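Local coordinates for concanavalin A-like lectin protein kinase family protein (Theobroma cacao, PDB 6CTH) that probably transfers phosphate from ATP to protein substrates as a plant kinase domain, here crystallised with an indolinone inhibitor and magnesium, at residues G26-V31 with K46-A51; R140-S145 with G204-E209; G179-M184 with R215-K220. All blocks are in the same frame, centred on the assembly; numbering follows the deposited sequence.

Contact 1. Residues G26-V31 with K46-A51. With FE7 (N-{(3Z)-2-oxo-3-[phenyl({4-[(piperidin-1-yl)methyl]phenyl}amino)methylidene]-2,3-dihydro-1H-indol-5-yl}ethanesulfonamide), chain B.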
loop_
_atom_site.group_PDB
_atom_site.type_symbol
_atom_site.label_atom_id
_atom_site.label_comp_id
_atom_site.label_asym_id
_atom_site.label_seq_id
_atom_site.Cartn_x
_atom_site.Cartn_y
_atom_site.Cartn_z
ATOM N N GLY A 26 1.146 2.817 -12.956
ATOM C CA GLY A 26 1.740 3.209 -11.676
ATOM C C GLY A 26 1.147 4.532 -11.223
ATOM O O GLY A 26 0.222 5.099 -11.878
ATOM N N GLY A 27 1.645 5.047 -10.113
ATOM C CA GLY A 27 1.118 6.289 -9.581
ATOM C C GLY A 27 1.329 7.539 -10.418
ATOM O O GLY A 27 0.549 8.484 -10.345
ATOM N N PHE A 28 2.402 7.575 -11.190
ATOM C CA PHE A 28 2.770 8.769 -11.948
ATOM C C PHE A 28 3.434 8.366 -13.266
ATOM O O PHE A 28 4.344 9.061 -13.777
ATOM C CB PHE A 28 3.617 9.718 -11.067
ATOM C CG PHE A 28 4.862 9.082 -10.469
ATOM C CD1 PHE A 28 6.073 9.076 -11.171
ATOM C CD2 PHE A 28 4.838 8.522 -9.182
ATOM C CE1 PHE A 28 7.223 8.508 -10.615
ATOM C CE2 PHE A 28 5.991 7.967 -8.615
ATOM C CZ PHE A 28 7.184 7.956 -9.335
ATOM N N GLY A 29 2.914 7.279 -13.861
ATOM C CA GLY A 29 3.371 6.789 -15.168
ATOM C C GLY A 29 2.929 5.345 -15.397
ATOM O O GLY A 29 2.468 4.662 -14.481
ATOM N N SER A 30 3.025 4.898 -16.620
ATOM C CA SER A 30 2.754 3.517 -16.978
ATOM C C SER A 30 3.982 2.660 -16.693
ATOM O O SER A 30 5.115 3.116 -16.877
ATOM C CB SER A 30 2.438 3.427 -18.464
ATOM O OG SER A 30 1.159 4.021 -18.711
ATOM N N VAL A 31 3.756 1.407 -16.340
ATOM C CA VAL A 31 4.863 0.463 -16.108
ATOM C C VAL A 31 4.855 -0.609 -17.200
ATOM O O VAL A 31 3.794 -1.208 -17.504
ATOM C CB VAL A 31 4.728 -0.192 -14.731
ATOM C CG1 VAL A 31 5.930 -1.087 -14.418
ATOM C CG2 VAL A 31 4.552 0.879 -13.647
ATOM N N LYS A 46 9.117 1.866 -15.277
ATOM C CA LYS A 46 8.116 2.918 -15.168
ATOM C C LYS A 46 8.539 4.141 -15.968
ATOM O O LYS A 46 9.588 4.740 -15.711
ATOM C CB LYS A 46 7.908 3.274 -13.706
ATOM C CG LYS A 46 6.831 4.335 -13.500
ATOM C CD LYS A 46 6.428 4.458 -12.049
ATOM C CE LYS A 46 5.193 5.341 -11.905
ATOM N NZ LYS A 46 4.720 5.261 -10.513
ATOM N N LYS A 47 7.714 4.494 -16.960
ATOM C CA LYS A 47 7.894 5.665 -17.770
ATOM C C LYS A 47 7.064 6.803 -17.192
ATOM O O LYS A 47 5.826 6.731 -17.166
ATOM C CB LYS A 47 7.441 5.359 -19.189
ATOM C CG LYS A 47 7.685 6.495 -20.162
ATOM C CD LYS A 47 7.457 5.988 -21.570
ATOM C CE LYS A 47 7.817 7.060 -22.587
ATOM N NZ LYS A 47 6.824 8.171 -22.628
ATOM N N VAL A 48 7.737 7.843 -16.726
ATOM C CA VAL A 48 7.073 8.926 -16.042
ATOM C C VAL A 48 6.298 9.792 -17.012
ATOM O O VAL A 48 6.709 10.039 -18.146
ATOM C CB VAL A 48 8.066 9.758 -15.234
ATOM C CG1 VAL A 48 7.455 11.031 -14.680
ATOM C CG2 VAL A 48 8.653 8.885 -14.120
ATOM N N SER A 49 5.135 10.189 -16.531
ATOM C CA SER A 49 4.210 11.026 -17.246
ATOM C C SER A 49 4.624 12.485 -16.974
ATOM O O SER A 49 4.686 12.906 -15.814
ATOM C CB SER A 49 2.791 10.745 -16.726
ATOM O OG SER A 49 1.899 11.728 -17.205
ATOM N N ARG A 50 4.898 13.246 -18.031
ATOM C CA ARG A 50 5.193 14.693 -17.927
ATOM C C ARG A 50 3.948 15.561 -18.173
ATOM O O ARG A 50 4.086 16.740 -18.521
ATOM C CB ARG A 50 6.289 15.094 -18.945
ATOM N N ALA A 51 2.753 14.988 -17.980
ATOM C CA ALA A 51 1.481 15.607 -18.417
ATOM C C ALA A 51 0.980 16.657 -17.404
ATOM O O ALA A 51 0.203 17.550 -17.769
ATOM C CB ALA A 51 0.417 14.532 -18.663
HETATM C C4 FE7 B . 5.657 -3.015 -10.547
HETATM C C14 FE7 B . 0.710 -1.958 -11.673
HETATM C C5 FE7 B . 7.016 -3.182 -10.222
HETATM C C6 FE7 B . 7.735 -2.194 -9.571
HETATM C C11 FE7 B . 2.846 -3.736 -11.750
HETATM C C7 FE7 B . 7.086 -1.028 -9.209
HETATM C C8 FE7 B . 6.425 -5.114 -11.243
HETATM C C9 FE7 B . 5.231 -4.230 -11.223
HETATM C C10 FE7 B . 4.015 -4.633 -11.733
HETATM C C12 FE7 B . 2.838 -2.604 -12.555
HETATM C C13 FE7 B . 1.775 -1.721 -12.511
HETATM N N1 FE7 B . 7.429 -4.434 -10.641
HETATM N N2 FE7 B . 3.886 -5.905 -12.132
HETATM C C3 FE7 B . 5.016 -1.841 -10.157
HETATM N N3 FE7 B . -0.068 -9.202 -15.999
HETATM O O2 FE7 B . 6.508 -6.241 -11.716
HETATM C C2 FE7 B . 5.728 -0.864 -9.460
HETATM N N FE7 B . 5.096 0.288 -8.905
HETATM S S FE7 B . 3.542 0.744 -8.931
HETATM O O FE7 B . 2.873 0.061 -9.992
HETATM O O1 FE7 B . 3.525 2.172 -8.892
HETATM C C1 FE7 B . 3.063 0.083 -7.370
HETATM C C FE7 B . 4.153 0.418 -6.381
HETATM C C16 FE7 B . 1.761 -3.970 -10.915
HETATM C C15 FE7 B . 0.703 -3.082 -10.877
HETATM C C17 FE7 B . 2.856 -6.641 -12.760
HETATM C C22 FE7 B . 1.667 -6.053 -13.166
HETATM C C21 FE7 B . 0.670 -6.823 -13.737
HETATM C C20 FE7 B . 0.834 -8.189 -13.913
HETATM C C19 FE7 B . 2.022 -8.768 -13.500
HETATM C C18 FE7 B . 3.027 -8.007 -12.933
HETATM C C23 FE7 B . -0.250 -9.023 -14.553
HETATM C C28 FE7 B . -1.053 -10.137 -16.543
HETATM C C27 FE7 B . -0.813 -10.403 -18.011
HETATM C C26 FE7 B . -0.819 -9.115 -18.807
HETATM C C25 FE7 B . 0.105 -8.089 -18.182
HETATM C C24 FE7 B . -0.184 -7.926 -16.708
HETATM O O HOH W 1 3.865 7.322 -18.908
#
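Gly26 opens the turn: its N donates to Gly29 O, and its CA rests 3.5 Å from the sulfonamide oxygen O1 of the inhibitor FE7. The backbone N of Gly27 comes to 3.1 Å from NZ of the fully extended Lys46, two donors side by side and no hydrogen bond. Phe28 has CG wedged between backbone N and carbonyl carbon (chi1 56°), which lays one ring face against Lys46; NZ stands 3.6 Å from the ring centroid, a cation-pi contact, and CE makes a CH-pi contact over the same face. At the ring's edge, Phe28 CE1 meets Val48 CG2 at 3.8 Å. Phe28 O receives the N-H of Ser49 in an almost straight bond, although the donor lies above the carbonyl plane. Having no side chain, Gly29 brings its CA within 3.2 Å of Lys47 O. Ser30 O accepts Lys47 N at 2.9 Å, nearly along the C=O axis, while its OG turns to Glu25. Val31 pairs with Lys46 without hydrogen bonds and sets its CB 3.8 Å from FE7 C12. Sequence and antiparallel pairing identify the glycine-rich loop of a protein kinase, folded over the VAIK-type lysine.

Contact 2. Residues R140-S145 with G204-E209. With MG (magnesium ion), chain C.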
loop_
_atom_site.group_PDB
_atom_site.type_symbol
_atom_site.label_atom_id
_atom_site.label_comp_id
_atom_site.label_asym_id
_atom_site.label_seq_id
_atom_site.Cartn_x
_atom_site.Cartn_y
_atom_site.Cartn_z
ATOM N N ARG A 140 2.563 8.468 2.755
ATOM C CA ARG A 140 1.494 9.307 2.236
ATOM C C ARG A 140 0.606 8.700 1.161
ATOM O O ARG A 140 -0.331 9.343 0.707
ATOM C CB ARG A 140 2.041 10.667 1.813
ATOM C CG ARG A 140 2.587 11.459 2.986
ATOM C CD ARG A 140 3.137 12.800 2.560
ATOM N NE ARG A 140 2.080 13.713 2.153
ATOM C CZ ARG A 140 2.126 14.470 1.065
ATOM N NH1 ARG A 140 3.178 14.425 0.266
ATOM N NH2 ARG A 140 1.117 15.273 0.775
ATOM N N ASP A 141 0.875 7.462 0.773
ATOM C CA ASP A 141 0.001 6.802 -0.201
ATOM C C ASP A 141 -0.088 5.309 -0.024
ATOM O O ASP A 141 -0.018 4.523 -0.986
ATOM C CB ASP A 141 0.396 7.185 -1.603
ATOM C CG ASP A 141 -0.746 7.016 -2.623
ATOM O OD1 ASP A 141 -1.920 6.907 -2.226
ATOM O OD2 ASP A 141 -0.420 7.061 -3.823
ATOM N N ILE A 142 -0.243 4.901 1.212
ATOM C CA ILE A 142 -0.424 3.518 1.498
ATOM C C ILE A 142 -1.786 3.050 0.961
ATOM O O ILE A 142 -2.797 3.599 1.378
ATOM C CB ILE A 142 -0.272 3.272 2.989
ATOM C CG1 ILE A 142 1.185 3.566 3.417
ATOM C CG2 ILE A 142 -0.685 1.871 3.350
ATOM C CD1 ILE A 142 1.318 3.787 4.922
ATOM N N LYS A 143 -1.792 2.029 0.106
ATOM C CA LYS A 143 -2.995 1.412 -0.398
ATOM C C LYS A 143 -2.603 0.084 -1.076
ATOM O O LYS A 143 -1.415 -0.135 -1.334
ATOM C CB LYS A 143 -3.682 2.346 -1.417
ATOM C CG LYS A 143 -2.801 2.809 -2.519
ATOM C CD LYS A 143 -3.515 3.814 -3.471
ATOM C CE LYS A 143 -2.672 4.381 -4.553
ATOM N NZ LYS A 143 -3.424 5.317 -5.461
ATOM N N THR A 144 -3.571 -0.810 -1.328
ATOM C CA THR A 144 -3.198 -2.145 -1.853
ATOM C C THR A 144 -2.606 -2.173 -3.263
ATOM O O THR A 144 -1.758 -3.027 -3.543
ATOM C CB THR A 144 -4.331 -3.196 -1.742
ATOM O OG1 THR A 144 -5.326 -2.914 -2.695
ATOM C CG2 THR A 144 -4.967 -3.226 -0.395
ATOM N N SER A 145 -2.906 -1.196 -4.127
ATOM C CA SER A 145 -2.224 -1.104 -5.406
ATOM C C SER A 145 -0.752 -0.703 -5.334
ATOM O O SER A 145 -0.051 -0.752 -6.341
ATOM C CB SER A 145 -2.930 -0.145 -6.388
ATOM O OG SER A 145 -3.087 1.144 -5.832
ATOM N N GLY A 204 -4.721 1.068 8.455
ATOM C CA GLY A 204 -6.013 0.577 9.039
ATOM C C GLY A 204 -6.991 0.227 7.930
ATOM O O GLY A 204 -7.544 -0.876 7.926
ATOM N N VAL A 205 -7.130 1.131 6.975
ATOM C CA VAL A 205 -8.055 0.929 5.858
ATOM C C VAL A 205 -7.613 -0.292 5.064
ATOM O O VAL A 205 -8.414 -1.199 4.820
ATOM C CB VAL A 205 -8.137 2.140 4.940
ATOM C CG1 VAL A 205 -9.026 1.832 3.744
ATOM C CG2 VAL A 205 -8.645 3.336 5.695
ATOM N N VAL A 206 -6.315 -0.370 4.770
ATOM C CA VAL A 206 -5.787 -1.510 4.038
ATOM C C VAL A 206 -6.043 -2.807 4.795
ATOM O O VAL A 206 -6.397 -3.803 4.200
ATOM C CB VAL A 206 -4.282 -1.305 3.701
ATOM C CG1 VAL A 206 -3.644 -2.618 3.254
ATOM C CG2 VAL A 206 -4.160 -0.224 2.614
ATOM N N ALA A 207 -5.799 -2.827 6.109
ATOM C CA ALA A 207 -6.019 -4.024 6.919
ATOM C C ALA A 207 -7.466 -4.522 6.758
ATOM O O ALA A 207 -7.712 -5.700 6.587
ATOM C CB ALA A 207 -5.750 -3.728 8.374
ATOM N N LEU A 208 -8.399 -3.587 6.765
ATOM C CA LEU A 208 -9.830 -3.938 6.634
ATOM C C LEU A 208 -10.200 -4.407 5.243
ATOM O O LEU A 208 -11.064 -5.280 5.096
ATOM C CB LEU A 208 -10.686 -2.773 7.089
ATOM C CG LEU A 208 -10.522 -2.427 8.572
ATOM C CD1 LEU A 208 -11.360 -1.259 8.991
ATOM C CD2 LEU A 208 -10.787 -3.610 9.505
ATOM N N GLU A 209 -9.571 -3.823 4.214
ATOM C CA GLU A 209 -9.740 -4.287 2.831
ATOM C C GLU A 209 -9.264 -5.713 2.704
ATOM O O GLU A 209 -9.867 -6.516 2.016
ATOM C CB GLU A 209 -8.997 -3.420 1.812
ATOM C CG GLU A 209 -9.504 -1.998 1.719
ATOM C CD GLU A 209 -8.786 -1.125 0.755
ATOM O OE1 GLU A 209 -7.518 -1.242 0.697
ATOM O OE2 GLU A 209 -9.458 -0.316 0.023
HETATM MG MG MG C . 0.904 7.418 -5.273
HETATM O O HOH W 2 -6.292 -0.577 -1.466
HETATM O O HOH W 3 -0.105 6.169 -6.501
HETATM O O HOH W 4 -0.267 9.072 -5.757
HETATM O O HOH W 5 2.303 8.146 -6.816
HETATM O O HOH W 6 2.177 8.553 -4.036
#
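The catalytic loop of a protein kinase, which carries the HRD motif, lies here against the long helix 196-212, the F helix of the C-lobe. Asp141 is the HRD aspartate, in this family the expected catalytic residue. Its OD2 binds magnesium at 2.0 Å, alongside four waters and Asp159, while OD1 is held by Thr180, so the carboxylate is fixed at both oxygens. Lys143 reaches back toward the same carboxylate, in a long ion pair with OD2, and bonds Thr180 with its NZ.

Beyond this polar end the loop turns its other side to the helix, and Val206 carries most of the apolar contact. Its branch CG2 abuts the backbone of the loop, 3.6 Å from Lys143 CA, and also meets Ile142 CG2 at 4.1 Å, the two side chains crossing at about a right angle. The side chains of Val206 and Thr144 pass each other in opposite directions, CG1 touching Thr144 CG2 at 3.9 Å.

Thr144 holds OG1 between backbone N and carbonyl carbon (chi1 73°), which puts OG1 beside the backbone N-H, so that one water can meet both. Glu209, one helical turn beyond Val206, extends to that water with OE1, while its OE2 is engaged by Tyr183 and Ser216 of two neighbouring loops; a carboxylate so furnished is consistent with a buried, ionised group. The water accepts the N-H of Thr144 at 2.7 Å between its oxygen and N, lies 2.8 Å from Thr144 OG1, and donates to Glu209 OE1 at 2.6 Å.

Contact 3. Residues G179-M184 with R215-K220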
loop_
_atom_site.group_PDB
_atom_site.type_symbol
_atom_site.label_atom_id
_atom_site.label_comp_id
_atom_site.label_asym_id
_atom_site.label_seq_id
_atom_site.Cartn_x
_atom_site.Cartn_y
_atom_site.Cartn_z
ATOM N N GLY A 179 -3.067 12.729 -1.937
ATOM C CA GLY A 179 -3.184 11.373 -1.497
ATOM C C GLY A 179 -4.254 10.669 -2.275
ATOM O O GLY A 179 -4.770 11.190 -3.266
ATOM N N THR A 180 -4.633 9.504 -1.813
ATOM C CA THR A 180 -5.652 8.733 -2.509
ATOM C C THR A 180 -6.970 8.740 -1.681
ATOM O O THR A 180 -7.037 8.265 -0.547
ATOM C CB THR A 180 -5.173 7.328 -2.818
ATOM O OG1 THR A 180 -4.001 7.408 -3.652
ATOM C CG2 THR A 180 -6.267 6.558 -3.574
ATOM N N VAL A 181 -8.023 9.286 -2.308
ATOM C CA VAL A 181 -9.333 9.311 -1.704
ATOM C C VAL A 181 -9.738 7.907 -1.263
ATOM O O VAL A 181 -9.620 6.977 -2.082
ATOM C CB VAL A 181 -10.298 9.939 -2.803
ATOM C CG1 VAL A 181 -11.724 9.529 -2.548
ATOM C CG2 VAL A 181 -10.113 11.430 -2.660
ATOM N N GLY A 182 -10.150 7.769 -0.006
ATOM C CA GLY A 182 -10.525 6.494 0.623
ATOM C C GLY A 182 -9.478 5.965 1.608
ATOM O O GLY A 182 -9.749 5.054 2.401
ATOM N N TYR A 183 -8.275 6.521 1.494
ATOM C CA TYR A 183 -7.146 6.186 2.388
ATOM C C TYR A 183 -6.618 7.354 3.173
ATOM O O TYR A 183 -5.572 7.191 3.891
ATOM C CB TYR A 183 -5.972 5.602 1.565
ATOM C CG TYR A 183 -6.488 4.484 0.783
ATOM C CD1 TYR A 183 -6.542 3.208 1.300
ATOM C CD2 TYR A 183 -7.073 4.724 -0.472
ATOM C CE1 TYR A 183 -7.125 2.182 0.578
ATOM C CE2 TYR A 183 -7.659 3.701 -1.174
ATOM C CZ TYR A 183 -7.676 2.440 -0.660
ATOM O OH TYR A 183 -8.301 1.484 -1.398
ATOM N N MET A 184 -7.281 8.501 3.088
ATOM C CA MET A 184 -6.790 9.708 3.704
ATOM C C MET A 184 -7.501 10.005 4.998
ATOM O O MET A 184 -8.757 10.044 5.053
ATOM C CB MET A 184 -6.885 10.870 2.733
ATOM C CG MET A 184 -5.888 10.805 1.589
ATOM S SD MET A 184 -6.231 12.040 0.315
ATOM C CE MET A 184 -5.530 13.515 1.006
ATOM N N ARG A 215 -13.155 -3.056 -1.400
ATOM C CA ARG A 215 -12.460 -1.813 -1.555
ATOM C C ARG A 215 -13.074 -0.715 -0.673
ATOM O O ARG A 215 -14.324 -0.606 -0.548
ATOM C CB ARG A 215 -12.467 -1.411 -3.045
ATOM C CG ARG A 215 -11.489 -0.301 -3.375
ATOM C CD ARG A 215 -11.579 0.121 -4.835
ATOM N NE ARG A 215 -11.295 -0.937 -5.785
ATOM C CZ ARG A 215 -10.094 -1.271 -6.254
ATOM N NH1 ARG A 215 -8.992 -0.681 -5.814
ATOM N NH2 ARG A 215 -9.996 -2.225 -7.188
ATOM N N SER A 216 -12.210 0.124 -0.097
ATOM C CA SER A 216 -12.618 1.221 0.776
ATOM C C SER A 216 -13.736 2.083 0.169
ATOM O O SER A 216 -14.712 2.362 0.871
ATOM C CB SER A 216 -11.450 2.169 1.061
ATOM O OG SER A 216 -11.875 3.189 1.946
ATOM N N ILE A 217 -13.497 2.538 -1.049
ATOM C CA ILE A 217 -14.367 3.524 -1.759
ATOM C C ILE A 217 -15.535 2.865 -2.505
ATOM O O ILE A 217 -16.363 3.601 -3.051
ATOM C CB ILE A 217 -13.615 4.344 -2.853
ATOM C CG1 ILE A 217 -12.957 3.443 -3.897
ATOM C CG2 ILE A 217 -12.541 5.262 -2.264
ATOM C CD1 ILE A 217 -12.601 4.133 -5.213
ATOM N N GLU A 218 -15.527 1.536 -2.658
ATOM C CA GLU A 218 -16.530 0.794 -3.518
ATOM C C GLU A 218 -16.736 -0.581 -2.916
ATOM O O GLU A 218 -16.265 -1.591 -3.462
ATOM C CB GLU A 218 -15.978 0.614 -4.956
ATOM C CG GLU A 218 -16.889 -0.166 -5.931
ATOM C CD GLU A 218 -16.317 -0.380 -7.332
ATOM O OE1 GLU A 218 -15.073 -0.494 -7.539
ATOM O OE2 GLU A 218 -17.163 -0.484 -8.239
ATOM N N PRO A 219 -17.322 -0.636 -1.708
ATOM C CA PRO A 219 -17.369 -1.940 -1.041
ATOM C C PRO A 219 -18.375 -2.970 -1.632
ATOM O O PRO A 219 -18.298 -4.159 -1.280
ATOM C CB PRO A 219 -17.677 -1.578 0.434
ATOM C CG PRO A 219 -18.389 -0.252 0.337
ATOM C CD PRO A 219 -17.892 0.451 -0.892
ATOM N N LYS A 220 -19.295 -2.524 -2.491
ATOM C CA LYS A 220 -20.237 -3.422 -3.181
ATOM C C LYS A 220 -21.104 -4.216 -2.187
ATOM O O LYS A 220 -21.149 -5.449 -2.254
ATOM C CB LYS A 220 -19.492 -4.401 -4.116
ATOM C CG LYS A 220 -18.888 -3.781 -5.368
ATOM C CD LYS A 220 -17.864 -4.743 -5.978
ATOM C CE LYS A 220 -17.411 -4.296 -7.363
ATOM N NZ LYS A 220 -16.360 -5.187 -7.951
#
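A single hydrogen bond ties the two loops together: Ser216 OG donates to Gly182 O at 2.9 Å. The hydroxyl arrives in the carbonyl plane, on a lone pair, with a C=O...donor angle of 123°, and it can do so because OG stands anti to the backbone N of Ser216 (chi1 -178°). Beside this polar join lies an apolar one. The CG2 branch of Ile217 presses on the 181-182 peptide link, 3.4 Å from Val181 O and 3.7 Å from Gly182 CA, an approach that the missing side chain of Gly182 permits, and makes a looser touch with CG1 of Val181. Tyr183 completes the first shell with its phenol oxygen: OH lies 4.1 Å from Ser216 CB and 4.2 Å from Arg215 CG, so the aliphatic part of the arginine meets it.

Two tight turns present these groups to each other. A type II turn runs from Thr180 to Tyr183, closed by Tyr183 N to Thr180 O at 3.0 Å; Gly182 takes its third position with the positive phi (106°) usual there for glycine, and its carbonyl faces Ser216 OG. Opposite, a type I turn from Arg215 to Glu218 sets Ser216 and Ile217 at its two middle positions, so both side chains point at the first loop.

Further out, OE2 of Glu209 in helix 196-212 is hydrogen-bonded to Tyr183 OH and Ser216 N, fixing one residue from each loop. Val205 of the same helix packs against Tyr183 and Ser216, and Ser202 bonds Tyr183 O. By sequence, just ahead of the APE motif, residues 179-184 correspond to part of the P+1 loop of a kinase activation segment, here anchored on the linker after the F helix.

How the contacts relate
Contacts 2 and 3 form one continuous network in the C-lobe, their centres 9 Å apart and their segments alternating along the chain. Two short, probable hydrogen bonds link them: Glu209 OE2 to Tyr183 OH, and Asp141 OD1 to Thr180 OG1, both 2.6 Å. The catalytic loop, the P+1 loop and the F helix are thereby joined by hydrogen bonds. Contact 1 belongs to the N-lobe and comes earlier in the chain; its centre is 21 Å from that of contact 2 and 22 Å from that of contact 3, with nearest atoms about 6 and 8 Å away. The active-site cleft joins them: magnesium, bound by Asp141, lies 4.5 Å from Gly27 CA, and FE7 touches residues of contact 1 and Ser145 of contact 2.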